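Local coordinates for protein LbpB B-lobe (PDB 3UAQ) that probably binds host lactoferrin at the bacterial surface, as the N-lobe of a lipoprotein related to transferrin-binding protein B, at residues Ile61-Asn65 against Val180-Arg185; Leu98-Leu102 against Trp125-Gly129; Phe200-Tyr206 against Phe295-Phe300; Ala238-Ala242 against Val335-Lys339; Asp269-Asp274 against Ser285-Lys289. All blocks are in the same frame, centred on the assembly; numbering follows the deposited sequence.

Contact 1: residues Ile61-Asn65 against Val180-Arg185; sequences IPKRN and VTDVKR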
# COMPACT_ATOMS: atom_id res chain seq x y z
N ILE A 61 9.98 10.43 -15.05
CA ILE A 61 9.42 11.59 -14.40
C ILE A 61 8.34 12.24 -15.28
O ILE A 61 8.41 12.16 -16.50
CB ILE A 61 10.55 12.58 -14.08
CG1 ILE A 61 11.88 11.99 -14.58
CG2 ILE A 61 10.64 12.83 -12.59
CD1 ILE A 61 13.12 12.86 -14.35
N PRO A 62 7.34 12.89 -14.66
CA PRO A 62 6.06 13.18 -15.33
C PRO A 62 6.07 14.46 -16.19
O PRO A 62 5.09 14.71 -16.90
CB PRO A 62 5.10 13.34 -14.15
CG PRO A 62 5.96 13.98 -13.09
CD PRO A 62 7.39 13.49 -13.32
N LYS A 63 7.12 15.26 -16.11
CA LYS A 63 7.25 16.43 -16.99
C LYS A 63 6.22 17.53 -16.73
O LYS A 63 5.10 17.26 -16.29
CB LYS A 63 7.15 16.00 -18.45
CG LYS A 63 8.28 15.11 -18.91
CD LYS A 63 7.76 14.06 -19.85
CE LYS A 63 6.67 13.25 -19.17
NZ LYS A 63 5.78 12.57 -20.15
N ARG A 64 6.61 18.78 -17.02
CA ARG A 64 5.70 19.91 -16.89
C ARG A 64 5.93 21.01 -17.93
O ARG A 64 6.96 21.01 -18.62
CB ARG A 64 5.75 20.47 -15.46
CG ARG A 64 4.92 19.66 -14.47
CD ARG A 64 5.76 18.93 -13.44
NE ARG A 64 5.57 19.47 -12.10
CZ ARG A 64 6.40 20.33 -11.51
NH1 ARG A 64 7.49 20.74 -12.15
NH2 ARG A 64 6.15 20.77 -10.29
N ASN A 65 4.97 21.92 -18.05
CA ASN A 65 4.93 22.89 -19.14
C ASN A 65 5.46 24.26 -18.71
O ASN A 65 6.57 24.39 -18.20
CB ASN A 65 3.49 23.03 -19.66
CG ASN A 65 3.41 23.11 -21.18
OD1 ASN A 65 4.27 22.59 -21.88
ND2 ASN A 65 2.36 23.76 -21.69
N VAL A 180 2.72 7.55 -18.49
CA VAL A 180 2.75 9.00 -18.48
C VAL A 180 3.06 9.47 -19.88
O VAL A 180 3.93 8.90 -20.55
CB VAL A 180 3.79 9.56 -17.48
CG1 VAL A 180 5.19 9.09 -17.84
CG2 VAL A 180 3.73 11.08 -17.46
N THR A 181 2.34 10.49 -20.32
CA THR A 181 2.47 10.99 -21.68
C THR A 181 3.38 12.20 -21.69
O THR A 181 3.78 12.69 -20.64
CB THR A 181 1.12 11.45 -22.26
OG1 THR A 181 0.75 12.70 -21.66
CG2 THR A 181 0.03 10.41 -21.99
N ASP A 182 3.68 12.69 -22.89
CA ASP A 182 4.34 13.98 -23.02
C ASP A 182 3.34 15.06 -22.63
O ASP A 182 2.23 14.75 -22.19
CB ASP A 182 4.80 14.19 -24.46
CG ASP A 182 3.65 14.14 -25.46
OD1 ASP A 182 2.51 13.83 -25.04
OD2 ASP A 182 3.89 14.40 -26.66
N VAL A 183 3.73 16.32 -22.77
CA VAL A 183 2.80 17.40 -22.52
C VAL A 183 2.82 18.46 -23.62
O VAL A 183 3.88 18.97 -23.99
CB VAL A 183 3.00 18.04 -21.13
CG1 VAL A 183 4.40 17.78 -20.62
CG2 VAL A 183 2.69 19.53 -21.16
N LYS A 184 1.63 18.77 -24.14
CA LYS A 184 1.46 19.81 -25.14
C LYS A 184 0.29 20.72 -24.78
O LYS A 184 -0.75 20.25 -24.32
CB LYS A 184 1.23 19.20 -26.52
CG LYS A 184 2.32 18.25 -26.98
CD LYS A 184 2.23 18.03 -28.48
CE LYS A 184 2.11 19.37 -29.20
NZ LYS A 184 1.92 19.24 -30.67
N ARG A 185 0.47 22.02 -24.98
CA ARG A 185 -0.59 22.98 -24.71
C ARG A 185 -1.74 22.70 -25.65
O ARG A 185 -2.91 22.70 -25.25
CB ARG A 185 -0.08 24.41 -24.92
CG ARG A 185 -0.73 25.47 -24.02
CD ARG A 185 -1.26 26.65 -24.82
NE ARG A 185 -0.53 26.83 -26.07
CZ ARG A 185 -0.93 27.62 -27.06
NH1 ARG A 185 -2.06 28.32 -26.94
NH2 ARG A 185 -0.20 27.72 -28.17
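Here the handle region of the N-lobe meets its beta barrel: the loop Ile61-Asn65, which follows handle strand 57-60, runs almost parallel (7° end to end) beside the C-terminal end of barrel strand 170-184, without a hydrogen bond between them. Val180, still in regular strand, points toward the loop and sets CG2 3.8 Å from Pro62 CA and 4.2 Å from Pro62 CB; Leu155 of handle strand 146-159 also touches its side chain. The CA-to-CB bonds of Thr181 and Asp182 point away, Thr181 OG1 donating to Asp182 O at 2.6 Å where the strand is interrupted, while the Asp182 carboxylate pairs with Arg187. Val183 resumes the strand and has the largest area covered by the loop, 77 Å²; its CG1 lies 3.9 Å from Lys63 CB. Arg185 skirts the edge and carries its guanidinium to a salt bridge with Glu78. Within this contact the Asn65 amide meets aliphatic carbon, OD1 3.5 Å from Val183 CG2 and ND2 4.1 Å from Arg185 CB.

Contact 2: residues Leu98-Leu102 against Trp125-Gly129; sequences LTKEL and WIFTG
Ile126, Leu102 and Thr128 carry most of this helix-on-sheet packing in the handle region, which buries 232 Å². Residues 98-102 are one alpha-helical turn, closed by Leu102 N to Leu98 O at 2.9 Å; residues 125-128 are extended. The axes run 12° apart and 9.1 Å at closest approach, with Thr99 CA 7.8 Å from Ile126 CA and Leu102 CA 6.8 Å from Thr128 CA. Ile126 (chi1 t, chi2 t) points at the helix: CG2 reaches Leu98 CD1 at 4.1 Å, CG1 meets Leu102 CD1 at 3.9 Å, and CD1 makes van der Waals contact at 3.6 Å with Thr99 OG1, itself hydrogen-bonded to Leu95 O. Leu98 and Leu102, both m,t and one turn apart, both pack against the isoleucine. Leu102 CB lies 3.4 Å from Thr128 OG1. Strand alternation sends Trp125 and Phe127 away from the helix, where both rings meet Phe221. Helix 95-105 thus lies on one face of strand 121-128, which pairs with strands 112-113 and 146-159; Leu98 and Leu102 touch Tyr154 and Asp152 of the latter.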
# COMPACT_ATOMS: atom_id res chain seq x y z
N LEU A 98 12.82 7.44 -3.92
CA LEU A 98 11.88 8.41 -4.48
C LEU A 98 11.03 9.04 -3.39
O LEU A 98 10.76 10.25 -3.41
CB LEU A 98 11.00 7.75 -5.54
CG LEU A 98 11.73 7.04 -6.68
CD1 LEU A 98 10.77 6.16 -7.47
CD2 LEU A 98 12.44 8.02 -7.60
N THR A 99 10.60 8.22 -2.44
CA THR A 99 9.79 8.68 -1.33
C THR A 99 10.60 9.70 -0.54
O THR A 99 10.08 10.71 -0.08
CB THR A 99 9.43 7.52 -0.39
OG1 THR A 99 8.97 6.40 -1.16
CG2 THR A 99 8.36 7.95 0.59
N LYS A 100 11.89 9.41 -0.40
CA LYS A 100 12.80 10.29 0.31
C LYS A 100 12.94 11.61 -0.44
O LYS A 100 12.87 12.68 0.15
CB LYS A 100 14.16 9.61 0.49
CG LYS A 100 15.11 10.32 1.43
CD LYS A 100 16.56 9.95 1.10
CE LYS A 100 17.56 10.94 1.70
NZ LYS A 100 17.91 10.65 3.14
N GLU A 101 13.13 11.51 -1.75
CA GLU A 101 13.18 12.68 -2.62
C GLU A 101 11.99 13.61 -2.40
O GLU A 101 12.15 14.79 -2.08
CB GLU A 101 13.18 12.23 -4.09
CG GLU A 101 14.56 11.98 -4.68
CD GLU A 101 15.01 13.12 -5.57
OE1 GLU A 101 16.23 13.28 -5.76
OE2 GLU A 101 14.14 13.85 -6.08
N LEU A 102 10.79 13.07 -2.57
CA LEU A 102 9.58 13.87 -2.45
C LEU A 102 9.38 14.37 -1.01
O LEU A 102 8.83 15.45 -0.80
CB LEU A 102 8.37 13.07 -2.96
CG LEU A 102 8.52 12.63 -4.42
CD1 LEU A 102 7.60 11.46 -4.75
CD2 LEU A 102 8.29 13.79 -5.39
N TRP A 125 3.45 4.17 -10.10
CA TRP A 125 3.83 5.56 -9.94
C TRP A 125 3.94 5.95 -8.48
O TRP A 125 3.64 5.17 -7.59
CB TRP A 125 2.82 6.46 -10.65
CG TRP A 125 1.39 6.05 -10.42
CD1 TRP A 125 0.59 5.34 -11.28
CD2 TRP A 125 0.59 6.32 -9.26
NE1 TRP A 125 -0.65 5.16 -10.73
CE2 TRP A 125 -0.68 5.76 -9.49
CE3 TRP A 125 0.82 7.00 -8.06
CZ2 TRP A 125 -1.72 5.84 -8.56
CZ3 TRP A 125 -0.21 7.08 -7.14
CH2 TRP A 125 -1.46 6.50 -7.40
N ILE A 126 4.38 7.19 -8.26
CA ILE A 126 4.43 7.76 -6.92
C ILE A 126 4.64 9.25 -7.08
O ILE A 126 5.54 9.68 -7.79
CB ILE A 126 5.59 7.15 -6.11
CG1 ILE A 126 5.82 7.94 -4.82
CG2 ILE A 126 6.85 7.11 -6.96
CD1 ILE A 126 6.75 7.22 -3.86
N PHE A 127 3.80 10.05 -6.42
CA PHE A 127 3.82 11.50 -6.61
C PHE A 127 3.31 12.32 -5.42
O PHE A 127 2.59 11.82 -4.56
CB PHE A 127 2.99 11.88 -7.84
CG PHE A 127 1.51 11.79 -7.62
CD1 PHE A 127 0.77 12.91 -7.26
CD2 PHE A 127 0.85 10.57 -7.74
CE1 PHE A 127 -0.60 12.82 -7.04
CE2 PHE A 127 -0.53 10.48 -7.53
CZ PHE A 127 -1.25 11.60 -7.18
N THR A 128 3.71 13.59 -5.39
CA THR A 128 3.10 14.58 -4.51
C THR A 128 2.63 15.71 -5.41
O THR A 128 3.19 15.92 -6.49
CB THR A 128 4.09 15.19 -3.51
OG1 THR A 128 5.22 14.33 -3.36
CG2 THR A 128 3.41 15.38 -2.16
N GLY A 129 1.63 16.45 -4.95
CA GLY A 129 0.85 17.29 -5.85
C GLY A 129 -0.33 16.40 -6.19
O GLY A 129 -0.95 15.81 -5.29

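Contact 3: residues Phe200-Tyr206 against Phe295-Phe300; sequences FGGGSGY and FLEPNF
Two irregular loops beside the barrel interlock through aromatic rings and a proline, burying 383 Å². Tyr206 and Pro298 are closest in backbone, CA to CA 6.2 Å; phi/psi are -56/-29° at Gly205, -98/3° at Tyr206 and -76/146° at Pro298. The Tyr206 ring (chi1 m, chi2 93°) is the main projection, filling a slot between Pro298 and Phe300. On one face Pro298 CB makes a CH-pi contact, 3.9 Å from the ring centroid and 18° off its normal; on the opposite face Phe300 (chi1 m, chi2 -44°) forms an offset stack, centroids 3.9 Å apart and planes at 15°. Farther out, Phe200 (chi1 p) turns its edge toward the face of Phe295 (chi1 t) in an offset edge-to-face pair, centroids 5.3 Å apart and planes at 72°. Pro298 CG presses to 3.0 Å from Gly205 O; a CB on Gly205 would collide with Phe200 CE1. With no hydrogen bond between them, the loops rely on shape complementarity, hydrophobic burial and pi interactions.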
# COMPACT_ATOMS: atom_id res chain seq x y z
N PHE A 200 -7.29 21.97 -27.92
CA PHE A 200 -6.93 21.53 -26.57
C PHE A 200 -5.78 20.52 -26.63
O PHE A 200 -5.35 20.13 -27.72
CB PHE A 200 -8.14 20.92 -25.85
CG PHE A 200 -8.67 19.66 -26.49
CD1 PHE A 200 -8.39 18.42 -25.95
CD2 PHE A 200 -9.46 19.72 -27.63
CE1 PHE A 200 -8.88 17.26 -26.54
CE2 PHE A 200 -9.95 18.57 -28.23
CZ PHE A 200 -9.66 17.33 -27.67
N GLY A 201 -5.29 20.12 -25.47
CA GLY A 201 -4.32 19.04 -25.36
C GLY A 201 -4.42 18.45 -23.97
O GLY A 201 -3.46 17.85 -23.44
N GLY A 202 -5.59 18.63 -23.37
CA GLY A 202 -5.76 18.55 -21.93
C GLY A 202 -6.43 17.33 -21.32
O GLY A 202 -5.94 16.19 -21.42
N GLY A 203 -7.59 17.55 -20.71
CA GLY A 203 -8.17 16.55 -19.84
C GLY A 203 -9.69 16.58 -19.73
O GLY A 203 -10.24 16.99 -18.72
N SER A 204 -10.34 16.14 -20.80
CA SER A 204 -11.78 15.90 -20.82
C SER A 204 -12.05 15.23 -22.15
O SER A 204 -12.63 14.15 -22.20
CB SER A 204 -12.58 17.19 -20.71
OG SER A 204 -12.68 17.60 -19.36
N GLY A 205 -11.60 15.88 -23.22
CA GLY A 205 -11.61 15.25 -24.53
C GLY A 205 -10.83 13.96 -24.43
O GLY A 205 -11.11 12.99 -25.13
N TYR A 206 -9.86 13.95 -23.52
CA TYR A 206 -9.00 12.79 -23.32
C TYR A 206 -9.45 11.92 -22.16
O TYR A 206 -8.79 10.92 -21.85
CB TYR A 206 -7.55 13.23 -23.11
CG TYR A 206 -6.86 13.69 -24.39
CD1 TYR A 206 -6.85 15.03 -24.75
CD2 TYR A 206 -6.21 12.78 -25.21
CE1 TYR A 206 -6.22 15.46 -25.91
CE2 TYR A 206 -5.58 13.20 -26.38
CZ TYR A 206 -5.58 14.54 -26.72
OH TYR A 206 -4.95 14.95 -27.88
N PHE A 295 -9.96 15.69 -33.37
CA PHE A 295 -10.54 16.59 -32.40
C PHE A 295 -11.74 15.95 -31.70
O PHE A 295 -12.00 16.19 -30.52
CB PHE A 295 -10.95 17.89 -33.08
CG PHE A 295 -11.56 18.90 -32.15
CD1 PHE A 295 -10.75 19.81 -31.48
CD2 PHE A 295 -12.93 18.95 -31.95
CE1 PHE A 295 -11.31 20.74 -30.61
CE2 PHE A 295 -13.49 19.88 -31.09
CZ PHE A 295 -12.68 20.78 -30.42
N LEU A 296 -12.47 15.12 -32.44
CA LEU A 296 -13.64 14.44 -31.90
C LEU A 296 -13.31 13.02 -31.48
O LEU A 296 -14.05 12.40 -30.72
CB LEU A 296 -14.78 14.47 -32.93
CG LEU A 296 -15.18 15.89 -33.34
CD1 LEU A 296 -15.61 15.97 -34.80
CD2 LEU A 296 -16.25 16.47 -32.43
N GLU A 297 -12.18 12.51 -31.97
CA GLU A 297 -11.61 11.25 -31.49
C GLU A 297 -10.15 11.48 -31.12
O GLU A 297 -9.25 11.07 -31.85
CB GLU A 297 -11.71 10.16 -32.56
CG GLU A 297 -13.06 10.09 -33.27
CD GLU A 297 -13.67 8.70 -33.28
OE1 GLU A 297 -13.18 7.83 -32.52
OE2 GLU A 297 -14.64 8.48 -34.05
N PRO A 298 -9.92 12.16 -29.99
CA PRO A 298 -8.55 12.40 -29.53
C PRO A 298 -7.96 11.13 -28.93
O PRO A 298 -8.69 10.36 -28.31
CB PRO A 298 -8.72 13.47 -28.46
CG PRO A 298 -10.10 13.25 -27.93
CD PRO A 298 -10.92 12.78 -29.10
N ASN A 299 -6.65 10.94 -29.09
CA ASN A 299 -6.02 9.70 -28.66
C ASN A 299 -4.54 9.88 -28.34
O ASN A 299 -3.74 10.17 -29.23
CB ASN A 299 -6.19 8.64 -29.76
CG ASN A 299 -5.81 7.23 -29.31
OD1 ASN A 299 -5.04 7.06 -28.39
ND2 ASN A 299 -6.36 6.23 -29.97
N PHE A 300 -4.20 9.71 -27.07
CA PHE A 300 -2.81 9.76 -26.61
C PHE A 300 -1.99 8.61 -27.16
O PHE A 300 -0.76 8.69 -27.23
CB PHE A 300 -2.77 9.67 -25.09
CG PHE A 300 -3.14 10.94 -24.38
CD1 PHE A 300 -2.65 12.16 -24.80
CD2 PHE A 300 -3.98 10.90 -23.27
CE1 PHE A 300 -2.99 13.33 -24.14
CE2 PHE A 300 -4.33 12.07 -22.61
CZ PHE A 300 -3.83 13.29 -23.04

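Contact 4: residues Ala238-Ala242 against Val335-Lys339; sequences AVFKA and VFAGK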
# COMPACT_ATOMS: atom_id res chain seq x y z
N ALA A 238 -3.63 -5.53 -17.85
CA ALA A 238 -2.56 -6.10 -18.66
C ALA A 238 -2.75 -7.61 -18.74
O ALA A 238 -3.07 -8.26 -17.75
CB ALA A 238 -1.19 -5.77 -18.06
N VAL A 239 -2.59 -8.16 -19.94
CA VAL A 239 -2.67 -9.61 -20.12
C VAL A 239 -1.50 -10.09 -20.98
O VAL A 239 -1.13 -9.43 -21.95
CB VAL A 239 -4.02 -10.03 -20.75
CG1 VAL A 239 -3.79 -10.95 -21.95
CG2 VAL A 239 -4.90 -10.70 -19.71
N PHE A 240 -0.92 -11.22 -20.62
CA PHE A 240 0.27 -11.70 -21.32
C PHE A 240 0.21 -13.19 -21.62
O PHE A 240 -0.39 -13.96 -20.86
CB PHE A 240 1.54 -11.41 -20.51
CG PHE A 240 1.65 -9.98 -20.07
CD1 PHE A 240 1.17 -9.59 -18.83
CD2 PHE A 240 2.24 -9.03 -20.89
CE1 PHE A 240 1.27 -8.27 -18.41
CE2 PHE A 240 2.34 -7.70 -20.47
CZ PHE A 240 1.86 -7.32 -19.23
N LYS A 241 0.82 -13.59 -22.73
CA LYS A 241 1.02 -15.00 -23.03
C LYS A 241 2.50 -15.25 -23.29
O LYS A 241 3.10 -14.62 -24.17
CB LYS A 241 0.19 -15.45 -24.23
CG LYS A 241 0.38 -16.92 -24.56
CD LYS A 241 -0.93 -17.71 -24.48
CE LYS A 241 -1.60 -17.78 -25.84
NZ LYS A 241 -0.58 -18.16 -26.88
N ALA A 242 3.08 -16.14 -22.50
CA ALA A 242 4.49 -16.49 -22.64
C ALA A 242 4.67 -17.88 -23.25
O ALA A 242 4.28 -18.89 -22.65
CB ALA A 242 5.19 -16.40 -21.29
N VAL A 335 4.83 1.45 -18.14
CA VAL A 335 5.38 0.32 -17.42
C VAL A 335 4.28 -0.70 -17.22
O VAL A 335 3.10 -0.36 -17.19
CB VAL A 335 5.94 0.75 -16.05
CG1 VAL A 335 7.07 1.75 -16.22
CG2 VAL A 335 4.83 1.33 -15.18
N PHE A 336 4.67 -1.96 -17.09
CA PHE A 336 3.69 -3.02 -16.96
C PHE A 336 4.20 -4.17 -16.11
O PHE A 336 5.40 -4.40 -15.99
CB PHE A 336 3.28 -3.53 -18.34
CG PHE A 336 4.44 -3.98 -19.20
CD1 PHE A 336 4.91 -5.28 -19.14
CD2 PHE A 336 5.04 -3.09 -20.09
CE1 PHE A 336 5.97 -5.70 -19.94
CE2 PHE A 336 6.10 -3.51 -20.90
CZ PHE A 336 6.56 -4.81 -20.82
N ALA A 337 3.26 -4.88 -15.51
CA ALA A 337 3.58 -6.06 -14.72
C ALA A 337 2.46 -7.07 -14.87
O ALA A 337 1.32 -6.72 -15.15
CB ALA A 337 3.78 -5.68 -13.26
N GLY A 338 2.81 -8.34 -14.72
CA GLY A 338 1.83 -9.41 -14.77
C GLY A 338 2.31 -10.59 -13.94
O GLY A 338 3.50 -10.69 -13.62
N LYS A 339 1.38 -11.47 -13.58
CA LYS A 339 1.72 -12.68 -12.84
C LYS A 339 0.81 -13.82 -13.27
O LYS A 339 -0.30 -13.59 -13.75
CB LYS A 339 1.63 -12.45 -11.32
CG LYS A 339 0.32 -12.92 -10.72
CD LYS A 339 0.09 -12.29 -9.35
CE LYS A 339 -1.38 -12.27 -8.98
NZ LYS A 339 -1.66 -11.36 -7.82
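Strands 238-242 and 335-339 are both extended, yet they are not hydrogen-bonded neighbours: their short axes cross at -62° and approach to 7.0 Å, and the closest CA pair, Ala238 and Gly338, is 6.7 Å apart. Strand 170-184 pairs antiparallel with each of them, so the two meet across their common neighbour where the sheet curls. Alternation along strand 238-242 turns Ala238 and Phe240 toward the other segment and Val239 away. Phe240 (chi1 m) supplies the largest covered area, 67 Å². Its CZ lies 3.7 Å from Phe336 CD1, with the two ring centroids 5.7 Å apart and the planes inclined at 35°, while CE1 is 3.6 Å from Ala337 O, at the ring edge, and 3.9 Å from Gly338 CA. Gly338 is what lets this ring lie against the strand, because an ideal CB would come within 2.7 Å of Phe240 CD1. Ala238 CB adds a smaller contact, 4.0 Å from Ala337 O. Leu321 of strand 320-326 touches both phenylalanines, and Tyr173 and Trp177 of strand 170-184 touch Phe240 and Phe336 respectively. Such packing of apolar side chains between non-adjacent strands of a strongly curved antiparallel sheet is typical of a beta-barrel interior, here the barrel of the transferrin-binding-protein-B-like N-lobe.

Contact 5: residues Asp269-Asp274 against Ser285-Lys289; sequences DRYDID and SAIAK
A classic beta bulge marks strand 266-278 of this antiparallel barrel hairpin with strand 281-288: Arg270 and Tyr271 both face Leu253 of strand 248-257, on the strand's other edge, and Arg270 has psi -45° instead of an extended value. Beyond it the register is regular, with axes at 147° and 4.5 Å apart at closest approach. Asp272-Ile287 and Asp274-Ser285 are hydrogen-bonded pairs, backbone N to O 2.9 Å in both directions of each. Tyr271-Ala288 and Ile273-Ala286 are non-hydrogen-bonded, CA to CA 4.8 Å in each. At the bulge Lys289 N donates to Arg270 O at 3.1 Å. Tyr271 (chi1 m), Ile273, Ala286 and Ala288 share the buried face; Tyr271 CD2 lies 4.2 Å from Ala286 CB. Asp272, Asp274, Ser285 and Ile287 occupy the other face, where Asp274 CB packs 3.7 Å from Ile287 CD1 and Asp274 bridges to Lys248. Lys289 folds back over the strand with m,m,m,t chi angles, bringing NZ to Asp272 OD2 in a 2.7 Å salt bridge.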
# COMPACT_ATOMS: atom_id res chain seq x y z
N ASP A 269 -8.93 -1.77 -25.91
CA ASP A 269 -7.53 -2.16 -26.12
C ASP A 269 -6.71 -0.97 -26.63
O ASP A 269 -7.07 -0.34 -27.62
CB ASP A 269 -7.43 -3.35 -27.07
CG ASP A 269 -8.06 -4.61 -26.50
OD1 ASP A 269 -8.30 -4.65 -25.27
OD2 ASP A 269 -8.30 -5.57 -27.27
N ARG A 270 -5.62 -0.68 -25.93
CA ARG A 270 -4.74 0.42 -26.30
C ARG A 270 -3.51 -0.10 -27.03
O ARG A 270 -3.11 0.45 -28.05
CB ARG A 270 -4.29 1.18 -25.05
CG ARG A 270 -5.42 1.79 -24.24
CD ARG A 270 -6.01 3.02 -24.92
NE ARG A 270 -6.75 3.86 -23.98
CZ ARG A 270 -7.71 4.71 -24.32
NH1 ARG A 270 -8.06 4.83 -25.60
NH2 ARG A 270 -8.33 5.43 -23.40
N TYR A 271 -2.93 -1.17 -26.50
CA TYR A 271 -1.68 -1.71 -27.03
C TYR A 271 -1.66 -3.23 -27.06
O TYR A 271 -2.00 -3.89 -26.07
CB TYR A 271 -0.49 -1.23 -26.18
CG TYR A 271 -0.20 0.25 -26.27
CD1 TYR A 271 -0.69 1.14 -25.32
CD2 TYR A 271 0.56 0.76 -27.31
CE1 TYR A 271 -0.42 2.50 -25.40
CE2 TYR A 271 0.83 2.12 -27.41
CZ TYR A 271 0.33 2.99 -26.45
OH TYR A 271 0.60 4.34 -26.55
N ASP A 272 -1.26 -3.78 -28.20
CA ASP A 272 -0.85 -5.17 -28.26
C ASP A 272 0.64 -5.24 -27.99
O ASP A 272 1.35 -4.24 -28.12
CB ASP A 272 -1.15 -5.77 -29.64
CG ASP A 272 -2.50 -6.47 -29.69
OD1 ASP A 272 -2.94 -6.98 -28.63
OD2 ASP A 272 -3.11 -6.51 -30.78
N ILE A 273 1.13 -6.41 -27.61
CA ILE A 273 2.54 -6.58 -27.32
C ILE A 273 3.15 -7.70 -28.16
O ILE A 273 2.50 -8.71 -28.44
CB ILE A 273 2.79 -6.83 -25.83
CG1 ILE A 273 2.04 -5.77 -25.00
CG2 ILE A 273 4.27 -6.81 -25.51
CD1 ILE A 273 2.54 -5.63 -23.59
N ASP A 274 4.40 -7.50 -28.58
CA ASP A 274 5.06 -8.43 -29.48
C ASP A 274 6.55 -8.46 -29.18
O ASP A 274 7.33 -7.68 -29.73
CB ASP A 274 4.81 -8.02 -30.93
CG ASP A 274 5.39 -9.01 -31.91
OD1 ASP A 274 5.44 -10.22 -31.58
OD2 ASP A 274 5.80 -8.58 -33.02
N SER A 285 8.23 -4.97 -29.33
CA SER A 285 7.42 -3.83 -29.71
C SER A 285 6.08 -3.75 -28.99
O SER A 285 5.49 -4.79 -28.64
CB SER A 285 7.20 -3.84 -31.22
OG SER A 285 8.43 -3.95 -31.91
N ALA A 286 5.63 -2.52 -28.77
CA ALA A 286 4.27 -2.24 -28.36
C ALA A 286 3.55 -1.66 -29.57
O ALA A 286 4.06 -0.74 -30.22
CB ALA A 286 4.24 -1.26 -27.19
N ILE A 287 2.38 -2.20 -29.88
CA ILE A 287 1.66 -1.80 -31.09
C ILE A 287 0.34 -1.10 -30.73
O ILE A 287 -0.49 -1.65 -30.00
CB ILE A 287 1.38 -3.01 -32.00
CG1 ILE A 287 2.69 -3.58 -32.56
CG2 ILE A 287 0.43 -2.64 -33.13
CD1 ILE A 287 3.10 -4.91 -31.95
N ALA A 288 0.16 0.11 -31.25
CA ALA A 288 -1.05 0.88 -30.98
C ALA A 288 -2.23 0.33 -31.79
O ALA A 288 -2.10 0.06 -32.99
CB ALA A 288 -0.82 2.36 -31.29
N LYS A 289 -3.37 0.18 -31.12
CA LYS A 289 -4.55 -0.42 -31.73
C LYS A 289 -5.39 0.59 -32.51
O LYS A 289 -6.25 0.21 -33.30
CB LYS A 289 -5.41 -1.08 -30.65
CG LYS A 289 -4.69 -2.11 -29.81
CD LYS A 289 -4.34 -3.36 -30.62
CE LYS A 289 -5.58 -4.19 -30.90
NZ LYS A 289 -5.33 -5.36 -31.80

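Contact 2 belongs wholly to the handle region, contacts 3, 4 and 5 to the barrel region, and contact 1 joins the two. Contacts 1, 2 and 4 are buried; contacts 3 and 5 are only partly so. Contact 5 alone combines backbone pairing with a salt bridge, whereas the other four depend chiefly on side-chain packing. Contacts 1, 4 and 5 all reach the one barrel sheet; 4 and 5, with centres 12 Å apart, also meet where Phe240 CE2 lies 3.7 Å from Ile273 CD1. Contact 3, in loops rather than strands, is connected to contact 1 by Thr181 CG2 packing 4.0 Å from Phe300 CG. Contacts 2 and 5 lie on opposite sides of the chain's centre, about 29 Å apart between centres.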